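Local coordinates for protein mandelate racemase/muconate lactonizing enzyme (Polaromonas sp., PDB 2OG9) that probably catalyses racemisation or a related metal-assisted reaction on a carboxylate substrate, as a mandelate racemase-like member of the enolase superfamily, at residues A[260-265]-A[284-289]; A[318-323]-A[361-366]; A[21-26]-A[49-54]. All coordinates share one frame; numbering follows the deposited sequence.

Contact 1 (A[260-265]-A[284-289]); sequences PIATGE and YLMPDA
A262 faces Y284 and T263 faces L285 in a parallel pairing of two neighbouring strands of the TIM barrel. The tight part begins where Y284 N gives its hydrogen to I261 O, a nearly straight bond (N-H...O 173°). T263 N then bonds to Y284 O, and the last of the three bonds runs from M286 N to T263 O at 3.0 Å, with the donor lying above the carbonyl plane.

On one face, the side chains of P260, A262, Y284 and M286 make a continuous apolar row. P260 and Y284 point the same way, side by side, with P260 CB meeting the edge of the ring at Y284 CE2, 3.5 Å away; both also pack on P221 of a second subunit. A262 CB touches two neighbours, Y284 CB and the selenium of selenomethionine M286, SE, both at 3.8 Å. An extended chi2 (-174°) carries that SE out to A262 CB.

Past the strand ends the two chains are no longer joined by direct backbone bonds. E265 N lies near M286 O, but the angle is too poor for a hydrogen bond. Instead, a water gives a hydrogen to G264 O at 2.8 Å and takes one from D288 N at 3.0 Å. D288 itself is the N-cap residue of helix 289-292: its OD1 accepts from R291 N, while OD2 is hydrogen-bonded to Y67 OH.

The two strands and helix 270-278 form a beta-alpha-beta unit of the TIM barrel, with the helix on the outside. L285 packs on that helix and on helix 295-307, and T263 on L276, while T263 OG1 bonds to E240. Strand 238-239 continues the parallel sheet beside 261-263, and strand 311-312 beside 284-285.

Contact 2 (A[318-323]-A[361-366]); sequences MELHVH and PGLGLT
L320 and L363 meet at their methyls, with L320 CD1 only 3.5 Å from L363 CD2, tighter than ordinary van der Waals contact. The two side chains cross obliquely. L363 CD2 also lies 4.2 Å from H323 CD2, so this one methyl touches both a leucine and an imidazole one helical turn along. A second apolar patch forms where E319 and L365 cross at about a right angle: E319 CB rests against L365 CD1 at 3.8 Å, and E319 CG is 4.0 Å from L365 CD2. Chi2 of E319 (80°) bends CD aside, and the carboxylate leads away from the loop.

Polar atoms gather round L363 O. H323 NE2 donates to it at 3.3 Å, a bent bond whose donor stands above the carbonyl plane and whose acceptor is tilted from the imidazole plane. A water donates to L363 O at 2.6 Å and also to E319 O at 2.7 Å, tying the loop to the helix backbone. This carbonyl thus receives two hydrogens.

Outside this shell, H323 ND1 accepts from A139 N, so both ring nitrogens are engaged and the imidazole's rotation is fixed; the pattern is consistent with a neutral ring protonated on NE2. L363 N is held by D128 OD1, G362 makes backbone hydrogen bonds with L136 and L138, and L363 also packs on V124 and L138. Helices 114-133 and 138-142 thus pack against the loop.

The loop gets its shape from a type II' beta turn, P361 to G364, with glycine at its second position: G362 has phi 64°, as such turns favour. Its reversal presents L363 to the helix, and so this type II' turn docks the loop after strand 354-356 onto helix 318-326 of the TIM barrel.

Contact 3 (A[21-26]-A[49-54]); sequences SSCYLP and ILFAEI
C23 sits against both I49 and F51, on the face of the antiparallel pair that also carries S21. Its CB is the bump, and the hollow is the corner between I49 and the F51 ring edge: CB lies near the ring plane, 3.8 Å from F51 CE2, and 4.4 Å from I49 CB. With SG anti to the backbone N (chi1 175°), the sulphur also comes within 4.2 Å of F51 CE2. I49 supplies a wall to the same ring, its CG2 standing 3.6 Å above the plane of F51 and offset toward the rim. Thus the phenyl has a methyl on one face and a cysteine at its edge. S21 CB lies 4.2 Å from F51 CB, and L25 CB reaches the flank of I49 at CG1.

On the other face S22 and L50 form the non-hydrogen-bonded pair. The end of L50 leans across to the partner strand, CD1 lying 3.5 Å from S21 O.

The backbones hold this register through two hydrogen-bonded pairs, S21 with F51 and C23 with I49. Each makes both of its bonds; C23 N to I49 O and I49 N to C23 O are both 2.7 Å.

Strand 15-26 lies between 46-56 and the C-terminal strand 375-382, which edges the antiparallel sheet of the enolase-superfamily N-terminal domain; 61-69 borders 46-56 beyond. Helix 73-83 packs on S22 and L50, helix 370-374 on C23 and L25.

Contacts 1 and 2 both belong to the TIM-barrel part of the chain and touch directly, A289 CB meeting L320 CD2 at 3.6 Å although their centres are 20 Å apart. Contact 3 stays separate: its nearest atoms are about 7 Å from contact 2 and about 10 Å from contact 1. Y67 spans one gap, bonding to D288 and packing on I49; L340 packs on E319 and L25. The I261 side chain is about 6 Å from a calcium ion bound at A254 and F257, near the strand's start. Just past the C-terminal ends of strands 261-263 and 284-285, where enolase-superfamily enzymes have their active site, E265 and D288 probably line it.

Contact 1 (A[260-265]-A[284-289])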
ATOM      1  N   PRO A 260      20.255  12.115 -12.781  1.00 17.10           N
ATOM      2  CA  PRO A 260      20.043  10.670 -12.715  1.00 17.26           C
ATOM      3  C   PRO A 260      21.027  10.003 -11.762  1.00 18.12           C
ATOM      4  O   PRO A 260      22.181  10.422 -11.646  1.00 18.78           O
ATOM      5  CB  PRO A 260      20.271  10.222 -14.156  1.00 17.16           C
ATOM      6  CG  PRO A 260      19.775  11.401 -14.945  1.00 18.84           C
ATOM      7  CD  PRO A 260      20.359  12.569 -14.179  1.00 16.82           C
ATOM      8  N   ILE A 261      20.546   8.978 -11.072  1.00 16.42           N
ATOM      9  CA  ILE A 261      21.359   8.198 -10.159  1.00 17.09           C
ATOM     10  C   ILE A 261      21.603   6.885 -10.886  1.00 18.72           C
ATOM     11  O   ILE A 261      20.676   6.288 -11.433  1.00 16.38           O
ATOM     12  CB  ILE A 261      20.614   7.915  -8.848  1.00 19.62           C
ATOM     13  CG1 ILE A 261      20.289   9.240  -8.155  1.00 19.98           C
ATOM     14  CG2 ILE A 261      21.450   6.991  -7.947  1.00 20.12           C
ATOM     15  CD1 ILE A 261      21.511  10.111  -7.895  1.00 20.47           C
ATOM     16  N   ALA A 262      22.857   6.452 -10.911  1.00 18.43           N
ATOM     17  CA  ALA A 262      23.219   5.214 -11.578  1.00 18.34           C
ATOM     18  C   ALA A 262      23.805   4.260 -10.558  1.00 18.80           C
ATOM     19  O   ALA A 262      24.641   4.651  -9.751  1.00 16.74           O
ATOM     20  CB  ALA A 262      24.237   5.490 -12.668  1.00 19.83           C
ATOM     21  N   THR A 263      23.365   3.010 -10.591  1.00 18.74           N
ATOM     22  CA  THR A 263      23.891   2.025  -9.658  1.00 19.86           C
ATOM     23  C   THR A 263      23.603   0.612 -10.155  1.00 19.22           C
ATOM     24  O   THR A 263      22.878   0.430 -11.135  1.00 18.84           O
ATOM     25  CB  THR A 263      23.274   2.219  -8.255  1.00 20.95           C
ATOM     26  OG1 THR A 263      23.918   1.340  -7.325  1.00 23.91           O
ATOM     27  CG2 THR A 263      21.783   1.929  -8.283  1.00 22.42           C
ATOM     28  N   GLY A 264      24.192  -0.379  -9.491  1.00 17.94           N
ATOM     29  CA  GLY A 264      23.971  -1.765  -9.866  1.00 19.65           C
ATOM     30  C   GLY A 264      25.202  -2.552 -10.281  1.00 20.60           C
ATOM     31  O   GLY A 264      25.162  -3.782 -10.331  1.00 19.33           O
ATOM     32  N   GLU A 265      26.301  -1.858 -10.566  1.00 22.40           N
ATOM     33  CA  GLU A 265      27.526  -2.524 -11.002  1.00 25.30           C
ATOM     34  C   GLU A 265      28.068  -3.557 -10.017  1.00 24.49           C
ATOM     35  O   GLU A 265      28.764  -4.487 -10.417  1.00 23.41           O
ATOM     36  CB  GLU A 265      28.618  -1.486 -11.304  1.00 28.55           C
ATOM     37  CG  GLU A 265      29.051  -0.667 -10.095  1.00 32.63           C
ATOM     38  CD  GLU A 265      29.967   0.492 -10.453  1.00 35.48           C
ATOM     39  OE1 GLU A 265      31.178   0.266 -10.666  1.00 36.24           O
ATOM     40  OE2 GLU A 265      29.468   1.635 -10.527  1.00 37.58           O
ATOM     41  N   TYR A 284      19.562   4.949 -14.160  1.00 15.86           N
ATOM     42  CA  TYR A 284      20.416   4.177 -15.069  1.00 16.57           C
ATOM     43  C   TYR A 284      20.827   2.907 -14.330  1.00 16.48           C
ATOM     44  O   TYR A 284      21.563   2.976 -13.345  1.00 18.00           O
ATOM     45  CB  TYR A 284      21.698   4.937 -15.431  1.00 16.40           C
ATOM     46  CG  TYR A 284      21.538   6.044 -16.450  1.00 19.24           C
ATOM     47  CD1 TYR A 284      21.531   5.772 -17.820  1.00 20.72           C
ATOM     48  CD2 TYR A 284      21.394   7.367 -16.043  1.00 22.16           C
ATOM     49  CE1 TYR A 284      21.383   6.802 -18.760  1.00 23.08           C
ATOM     50  CE2 TYR A 284      21.244   8.395 -16.965  1.00 23.48           C
ATOM     51  CZ  TYR A 284      21.236   8.108 -18.317  1.00 25.36           C
ATOM     52  OH  TYR A 284      21.045   9.137 -19.211  1.00 29.01           O
ATOM     53  N   LEU A 285      20.362   1.752 -14.796  1.00 13.96           N
ATOM     54  CA  LEU A 285      20.735   0.495 -14.162  1.00 16.77           C
ATOM     55  C   LEU A 285      22.051   0.050 -14.797  1.00 16.82           C
ATOM     56  O   LEU A 285      22.209   0.114 -16.021  1.00 18.19           O
ATOM     57  CB  LEU A 285      19.651  -0.566 -14.392  1.00 16.84           C
ATOM     58  CG  LEU A 285      19.816  -1.856 -13.588  1.00 19.90           C
ATOM     59  CD1 LEU A 285      19.603  -1.565 -12.101  1.00 19.58           C
ATOM     60  CD2 LEU A 285      18.809  -2.890 -14.075  1.00 19.29           C
HETATM   61  N   MSE A 286      22.989  -0.407 -13.979  1.00 16.10           N
HETATM   62  CA  MSE A 286      24.289  -0.813 -14.496  1.00 16.74           C
HETATM   63  C   MSE A 286      24.661  -2.266 -14.266  1.00 15.84           C
HETATM   64  O   MSE A 286      25.619  -2.571 -13.553  1.00 16.88           O
HETATM   65  CB  MSE A 286      25.371   0.098 -13.913  1.00 20.12           C
HETATM   66  CG  MSE A 286      25.098   1.571 -14.171  1.00 25.45           C
HETATM   67 SE   MSE A 286      26.574   2.680 -13.594  1.00 50.49          SE
HETATM   68  CE  MSE A 286      27.811   2.380 -15.080  1.00 29.06           C
ATOM     69  N   PRO A 287      23.915  -3.188 -14.883  1.00 16.73           N
ATOM     70  CA  PRO A 287      24.205  -4.611 -14.720  1.00 17.78           C
ATOM     71  C   PRO A 287      25.528  -4.960 -15.389  1.00 17.72           C
ATOM     72  O   PRO A 287      25.916  -4.337 -16.378  1.00 16.15           O
ATOM     73  CB  PRO A 287      23.012  -5.281 -15.390  1.00 16.75           C
ATOM     74  CG  PRO A 287      22.674  -4.327 -16.492  1.00 18.87           C
ATOM     75  CD  PRO A 287      22.788  -2.977 -15.807  1.00 16.88           C
ATOM     76  N   ASP A 288      26.221  -5.940 -14.823  1.00 15.97           N
ATOM     77  CA  ASP A 288      27.505  -6.415 -15.330  1.00 17.64           C
ATOM     78  C   ASP A 288      27.258  -7.884 -15.676  1.00 17.12           C
ATOM     79  O   ASP A 288      27.142  -8.721 -14.780  1.00 14.96           O
ATOM     80  CB  ASP A 288      28.555  -6.275 -14.218  1.00 18.88           C
ATOM     81  CG  ASP A 288      29.929  -6.779 -14.623  1.00 22.66           C
ATOM     82  OD1 ASP A 288      30.015  -7.697 -15.464  1.00 22.62           O
ATOM     83  OD2 ASP A 288      30.927  -6.270 -14.073  1.00 22.22           O
ATOM     84  N   ALA A 289      27.160  -8.196 -16.968  1.00 16.14           N
ATOM     85  CA  ALA A 289      26.884  -9.564 -17.403  1.00 18.38           C
ATOM     86  C   ALA A 289      27.731 -10.642 -16.713  1.00 20.01           C
ATOM     87  O   ALA A 289      27.190 -11.535 -16.065  1.00 19.78           O
ATOM     88  CB  ALA A 289      27.018  -9.672 -18.927  1.00 18.75           C
TER
HETATM   89  O   HOH W   1      25.584  -6.039 -11.897  1.00 21.88           O

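Contact 2 (A[318-323]-A[361-366])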
HETATM    1  N   MSE A 318      33.304  -4.052 -22.174  1.00 21.44           N
HETATM    2  CA  MSE A 318      32.663  -3.468 -23.346  1.00 21.23           C
HETATM    3  C   MSE A 318      32.599  -4.459 -24.510  1.00 20.61           C
HETATM    4  O   MSE A 318      31.679  -4.400 -25.326  1.00 18.94           O
HETATM    5  CB  MSE A 318      33.417  -2.214 -23.794  1.00 23.05           C
HETATM    6  CG  MSE A 318      34.872  -2.448 -24.153  1.00 24.72           C
HETATM    7 SE   MSE A 318      35.637  -0.822 -24.897  1.00 32.76          SE
HETATM    8  CE  MSE A 318      37.258  -1.580 -25.699  1.00 29.41           C
ATOM      9  N   GLU A 319      33.574  -5.365 -24.578  1.00 18.67           N
ATOM     10  CA  GLU A 319      33.633  -6.358 -25.653  1.00 20.53           C
ATOM     11  C   GLU A 319      32.347  -7.187 -25.701  1.00 21.16           C
ATOM     12  O   GLU A 319      31.926  -7.666 -26.763  1.00 19.38           O
ATOM     13  CB  GLU A 319      34.848  -7.283 -25.464  1.00 21.47           C
ATOM     14  CG  GLU A 319      36.219  -6.616 -25.668  1.00 23.76           C
ATOM     15  CD  GLU A 319      36.695  -5.805 -24.469  1.00 24.17           C
ATOM     16  OE1 GLU A 319      35.987  -5.772 -23.442  1.00 24.92           O
ATOM     17  OE2 GLU A 319      37.788  -5.201 -24.556  1.00 24.11           O
ATOM     18  N   LEU A 320      31.729  -7.358 -24.538  1.00 19.09           N
ATOM     19  CA  LEU A 320      30.479  -8.101 -24.430  1.00 18.41           C
ATOM     20  C   LEU A 320      29.282  -7.153 -24.358  1.00 17.11           C
ATOM     21  O   LEU A 320      28.292  -7.331 -25.065  1.00 16.36           O
ATOM     22  CB  LEU A 320      30.506  -8.984 -23.177  1.00 22.42           C
ATOM     23  CG  LEU A 320      29.190  -9.625 -22.723  1.00 23.01           C
ATOM     24  CD1 LEU A 320      28.627 -10.515 -23.815  1.00 25.68           C
ATOM     25  CD2 LEU A 320      29.441 -10.433 -21.456  1.00 26.12           C
ATOM     26  N   HIS A 321      29.381  -6.127 -23.521  1.00 17.09           N
ATOM     27  CA  HIS A 321      28.266  -5.201 -23.348  1.00 17.75           C
ATOM     28  C   HIS A 321      27.871  -4.357 -24.551  1.00 17.70           C
ATOM     29  O   HIS A 321      26.729  -3.909 -24.637  1.00 14.49           O
ATOM     30  CB  HIS A 321      28.516  -4.311 -22.133  1.00 18.75           C
ATOM     31  CG  HIS A 321      28.525  -5.068 -20.843  1.00 19.65           C
ATOM     32  ND1 HIS A 321      27.512  -5.932 -20.485  1.00 22.32           N
ATOM     33  CD2 HIS A 321      29.420  -5.099 -19.830  1.00 20.75           C
ATOM     34  CE1 HIS A 321      27.784  -6.462 -19.306  1.00 20.55           C
ATOM     35  NE2 HIS A 321      28.936  -5.972 -18.886  1.00 23.65           N
ATOM     36  N   VAL A 322      28.790  -4.134 -25.485  1.00 17.53           N
ATOM     37  CA  VAL A 322      28.431  -3.352 -26.661  1.00 14.69           C
ATOM     38  C   VAL A 322      27.321  -4.090 -27.416  1.00 14.93           C
ATOM     39  O   VAL A 322      26.419  -3.467 -27.989  1.00 13.85           O
ATOM     40  CB  VAL A 322      29.652  -3.117 -27.601  1.00 16.33           C
ATOM     41  CG1 VAL A 322      30.219  -4.436 -28.102  1.00 16.67           C
ATOM     42  CG2 VAL A 322      29.228  -2.248 -28.765  1.00 18.70           C
ATOM     43  N   HIS A 323      27.376  -5.420 -27.411  1.00 14.83           N
ATOM     44  CA  HIS A 323      26.354  -6.220 -28.082  1.00 13.46           C
ATOM     45  C   HIS A 323      25.038  -6.177 -27.314  1.00 13.78           C
ATOM     46  O   HIS A 323      23.964  -6.021 -27.903  1.00 12.79           O
ATOM     47  CB  HIS A 323      26.812  -7.673 -28.201  1.00 15.99           C
ATOM     48  CG  HIS A 323      27.920  -7.876 -29.184  1.00 19.04           C
ATOM     49  ND1 HIS A 323      27.717  -7.858 -30.547  1.00 21.16           N
ATOM     50  CD2 HIS A 323      29.247  -8.072 -29.005  1.00 19.31           C
ATOM     51  CE1 HIS A 323      28.870  -8.034 -31.166  1.00 19.85           C
ATOM     52  NE2 HIS A 323      29.816  -8.166 -30.252  1.00 19.18           N
ATOM     53  N   PRO A 361      30.731 -12.574 -36.539  1.00 24.21           N
ATOM     54  CA  PRO A 361      29.903 -13.576 -35.851  1.00 24.45           C
ATOM     55  C   PRO A 361      30.157 -13.713 -34.348  1.00 23.72           C
ATOM     56  O   PRO A 361      31.304 -13.657 -33.895  1.00 24.59           O
ATOM     57  CB  PRO A 361      30.228 -14.865 -36.601  1.00 25.31           C
ATOM     58  CG  PRO A 361      30.499 -14.373 -38.000  1.00 27.22           C
ATOM     59  CD  PRO A 361      31.346 -13.144 -37.754  1.00 25.51           C
ATOM     60  N   GLY A 362      29.076 -13.903 -33.587  1.00 21.79           N
ATOM     61  CA  GLY A 362      29.176 -14.056 -32.142  1.00 21.10           C
ATOM     62  C   GLY A 362      29.705 -12.833 -31.419  1.00 21.31           C
ATOM     63  O   GLY A 362      29.398 -11.699 -31.792  1.00 18.40           O
ATOM     64  N   LEU A 363      30.491 -13.060 -30.369  1.00 20.09           N
ATOM     65  CA  LEU A 363      31.084 -11.965 -29.615  1.00 23.64           C
ATOM     66  C   LEU A 363      32.144 -11.264 -30.446  1.00 24.88           C
ATOM     67  O   LEU A 363      32.452 -10.098 -30.213  1.00 27.04           O
ATOM     68  CB  LEU A 363      31.740 -12.480 -28.333  1.00 26.74           C
ATOM     69  CG  LEU A 363      30.846 -12.788 -27.137  1.00 30.26           C
ATOM     70  CD1 LEU A 363      31.721 -13.182 -25.950  1.00 29.84           C
ATOM     71  CD2 LEU A 363      30.017 -11.560 -26.797  1.00 30.97           C
ATOM     72  N   GLY A 364      32.709 -11.987 -31.407  1.00 23.47           N
ATOM     73  CA  GLY A 364      33.744 -11.421 -32.253  1.00 23.21           C
ATOM     74  C   GLY A 364      35.083 -11.364 -31.541  1.00 23.80           C
ATOM     75  O   GLY A 364      35.882 -10.447 -31.766  1.00 23.01           O
ATOM     76  N   LEU A 365      35.335 -12.346 -30.683  1.00 22.47           N
ATOM     77  CA  LEU A 365      36.577 -12.397 -29.921  1.00 22.34           C
ATOM     78  C   LEU A 365      37.311 -13.730 -30.037  1.00 23.12           C
ATOM     79  O   LEU A 365      36.688 -14.795 -30.081  1.00 20.99           O
ATOM     80  CB  LEU A 365      36.295 -12.139 -28.433  1.00 22.03           C
ATOM     81  CG  LEU A 365      35.614 -10.834 -28.010  1.00 22.39           C
ATOM     82  CD1 LEU A 365      35.237 -10.937 -26.535  1.00 22.96           C
ATOM     83  CD2 LEU A 365      36.536  -9.638 -28.250  1.00 20.43           C
ATOM     84  N   THR A 366      38.638 -13.652 -30.081  1.00 21.52           N
ATOM     85  CA  THR A 366      39.503 -14.828 -30.122  1.00 22.74           C
ATOM     86  C   THR A 366      40.655 -14.510 -29.178  1.00 21.56           C
ATOM     87  O   THR A 366      41.075 -13.356 -29.076  1.00 22.19           O
ATOM     88  CB  THR A 366      40.057 -15.119 -31.542  1.00 23.38           C
ATOM     89  OG1 THR A 366      40.710 -13.953 -32.056  1.00 21.04           O
ATOM     90  CG2 THR A 366      38.931 -15.542 -32.480  1.00 22.10           C
TER
HETATM   91  O   HOH W   2      33.007  -7.713 -29.236  1.00 24.82           O

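Contact 3 (A[21-26]-A[49-54])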
ATOM      1  N   SER A  21      40.151 -21.837 -18.500  1.00 22.99           N
ATOM      2  CA  SER A  21      41.463 -21.272 -18.231  1.00 24.55           C
ATOM      3  C   SER A  21      41.330 -20.104 -17.273  1.00 22.66           C
ATOM      4  O   SER A  21      40.415 -19.295 -17.408  1.00 23.61           O
ATOM      5  CB  SER A  21      42.090 -20.749 -19.532  1.00 23.34           C
ATOM      6  OG  SER A  21      41.960 -21.672 -20.596  1.00 29.41           O
ATOM      7  N   SER A  22      42.244 -20.017 -16.312  1.00 21.96           N
ATOM      8  CA  SER A  22      42.257 -18.912 -15.362  1.00 22.83           C
ATOM      9  C   SER A  22      43.452 -18.061 -15.772  1.00 23.50           C
ATOM     10  O   SER A  22      44.603 -18.413 -15.517  1.00 22.37           O
ATOM     11  CB  SER A  22      42.426 -19.418 -13.930  1.00 23.49           C
ATOM     12  OG  SER A  22      42.291 -18.344 -13.007  1.00 20.85           O
ATOM     13  N   CYS A  23      43.155 -16.943 -16.419  1.00 24.08           N
ATOM     14  CA  CYS A  23      44.167 -16.029 -16.932  1.00 25.06           C
ATOM     15  C   CYS A  23      44.291 -14.754 -16.103  1.00 25.58           C
ATOM     16  O   CYS A  23      43.314 -14.043 -15.903  1.00 25.34           O
ATOM     17  CB  CYS A  23      43.806 -15.689 -18.380  1.00 27.33           C
ATOM     18  SG  CYS A  23      44.846 -14.466 -19.169  1.00 28.46           S
ATOM     19  N   TYR A  24      45.497 -14.463 -15.622  1.00 25.45           N
ATOM     20  CA  TYR A  24      45.708 -13.262 -14.819  1.00 26.98           C
ATOM     21  C   TYR A  24      46.249 -12.105 -15.641  1.00 27.92           C
ATOM     22  O   TYR A  24      47.426 -12.073 -16.012  1.00 26.62           O
ATOM     23  CB  TYR A  24      46.632 -13.568 -13.642  1.00 28.02           C
ATOM     24  CG  TYR A  24      45.927 -14.357 -12.567  1.00 28.69           C
ATOM     25  CD1 TYR A  24      45.437 -13.729 -11.422  1.00 30.23           C
ATOM     26  CD2 TYR A  24      45.696 -15.724 -12.720  1.00 29.28           C
ATOM     27  CE1 TYR A  24      44.732 -14.444 -10.456  1.00 29.46           C
ATOM     28  CE2 TYR A  24      44.991 -16.448 -11.761  1.00 29.86           C
ATOM     29  CZ  TYR A  24      44.516 -15.801 -10.633  1.00 27.95           C
ATOM     30  OH  TYR A  24      43.835 -16.515  -9.674  1.00 30.04           O
ATOM     31  N   LEU A  25      45.356 -11.163 -15.926  1.00 27.52           N
ATOM     32  CA  LEU A  25      45.660  -9.973 -16.707  1.00 28.62           C
ATOM     33  C   LEU A  25      46.395  -8.929 -15.875  1.00 29.04           C
ATOM     34  O   LEU A  25      45.839  -8.371 -14.927  1.00 28.66           O
ATOM     35  CB  LEU A  25      44.357  -9.368 -17.238  1.00 28.60           C
ATOM     36  CG  LEU A  25      44.430  -8.022 -17.959  1.00 30.38           C
ATOM     37  CD1 LEU A  25      45.220  -8.179 -19.249  1.00 28.69           C
ATOM     38  CD2 LEU A  25      43.013  -7.527 -18.252  1.00 31.35           C
ATOM     39  N   PRO A  26      47.663  -8.655 -16.210  1.00 29.87           N
ATOM     40  CA  PRO A  26      48.401  -7.653 -15.439  1.00 30.94           C
ATOM     41  C   PRO A  26      47.961  -6.266 -15.893  1.00 32.61           C
ATOM     42  O   PRO A  26      47.739  -6.041 -17.082  1.00 32.48           O
ATOM     43  CB  PRO A  26      49.853  -7.957 -15.794  1.00 31.83           C
ATOM     44  CG  PRO A  26      49.750  -8.364 -17.218  1.00 32.45           C
ATOM     45  CD  PRO A  26      48.523  -9.269 -17.238  1.00 29.82           C
ATOM     46  N   ILE A  49      40.840 -13.499 -15.079  1.00 21.01           N
ATOM     47  CA  ILE A  49      39.825 -13.755 -16.091  1.00 21.78           C
ATOM     48  C   ILE A  49      39.607 -15.256 -16.243  1.00 22.68           C
ATOM     49  O   ILE A  49      40.568 -16.012 -16.367  1.00 22.64           O
ATOM     50  CB  ILE A  49      40.256 -13.207 -17.481  1.00 22.04           C
ATOM     51  CG1 ILE A  49      40.684 -11.737 -17.375  1.00 20.14           C
ATOM     52  CG2 ILE A  49      39.120 -13.384 -18.477  1.00 23.36           C
ATOM     53  CD1 ILE A  49      39.568 -10.777 -17.030  1.00 20.42           C
ATOM     54  N   LEU A  50      38.353 -15.691 -16.217  1.00 21.41           N
ATOM     55  CA  LEU A  50      38.054 -17.109 -16.403  1.00 21.49           C
ATOM     56  C   LEU A  50      37.524 -17.309 -17.815  1.00 20.84           C
ATOM     57  O   LEU A  50      36.442 -16.836 -18.151  1.00 21.97           O
ATOM     58  CB  LEU A  50      37.004 -17.597 -15.398  1.00 22.78           C
ATOM     59  CG  LEU A  50      36.467 -19.006 -15.686  1.00 23.16           C
ATOM     60  CD1 LEU A  50      37.590 -20.014 -15.520  1.00 22.73           C
ATOM     61  CD2 LEU A  50      35.308 -19.331 -14.755  1.00 23.32           C
ATOM     62  N   PHE A  51      38.297 -17.991 -18.653  1.00 20.42           N
ATOM     63  CA  PHE A  51      37.873 -18.255 -20.019  1.00 18.97           C
ATOM     64  C   PHE A  51      37.262 -19.647 -20.124  1.00 18.79           C
ATOM     65  O   PHE A  51      37.751 -20.599 -19.515  1.00 18.26           O
ATOM     66  CB  PHE A  51      39.062 -18.168 -20.983  1.00 20.09           C
ATOM     67  CG  PHE A  51      39.510 -16.766 -21.280  1.00 18.45           C
ATOM     68  CD1 PHE A  51      38.698 -15.903 -22.012  1.00 18.25           C
ATOM     69  CD2 PHE A  51      40.745 -16.308 -20.827  1.00 18.92           C
ATOM     70  CE1 PHE A  51      39.113 -14.596 -22.290  1.00 18.81           C
ATOM     71  CE2 PHE A  51      41.168 -15.003 -21.098  1.00 17.92           C
ATOM     72  CZ  PHE A  51      40.348 -14.149 -21.830  1.00 16.20           C
ATOM     73  N   ALA A  52      36.181 -19.751 -20.887  1.00 18.43           N
ATOM     74  CA  ALA A  52      35.524 -21.028 -21.116  1.00 17.54           C
ATOM     75  C   ALA A  52      35.418 -21.209 -22.620  1.00 18.40           C
ATOM     76  O   ALA A  52      34.986 -20.297 -23.340  1.00 17.35           O
ATOM     77  CB  ALA A  52      34.135 -21.043 -20.489  1.00 17.26           C
ATOM     78  N   GLU A  53      35.843 -22.377 -23.089  1.00 17.73           N
ATOM     79  CA  GLU A  53      35.784 -22.718 -24.505  1.00 19.47           C
ATOM     80  C   GLU A  53      34.904 -23.952 -24.607  1.00 19.57           C
ATOM     81  O   GLU A  53      35.067 -24.910 -23.844  1.00 18.90           O
ATOM     82  CB  GLU A  53      37.181 -23.026 -25.045  1.00 22.10           C
ATOM     83  CG  GLU A  53      38.102 -21.816 -25.110  1.00 23.68           C
ATOM     84  CD  GLU A  53      39.552 -22.206 -25.345  1.00 27.68           C
ATOM     85  OE1 GLU A  53      40.311 -22.328 -24.359  1.00 25.62           O
ATOM     86  OE2 GLU A  53      39.927 -22.407 -26.518  1.00 29.22           O
ATOM     87  N   ILE A  54      33.961 -23.917 -25.538  1.00 19.39           N
ATOM     88  CA  ILE A  54      33.037 -25.024 -25.737  1.00 20.10           C
ATOM     89  C   ILE A  54      33.007 -25.409 -27.212  1.00 22.25           C
ATOM     90  O   ILE A  54      32.949 -24.542 -28.092  1.00 23.07           O
ATOM     91  CB  ILE A  54      31.600 -24.632 -25.284  1.00 19.94           C
ATOM     92  CG1 ILE A  54      31.590 -24.320 -23.782  1.00 18.21           C
ATOM     93  CG2 ILE A  54      30.624 -25.759 -25.581  1.00 20.41           C
ATOM     94  CD1 ILE A  54      30.231 -23.844 -23.266  1.00 19.68           C
TER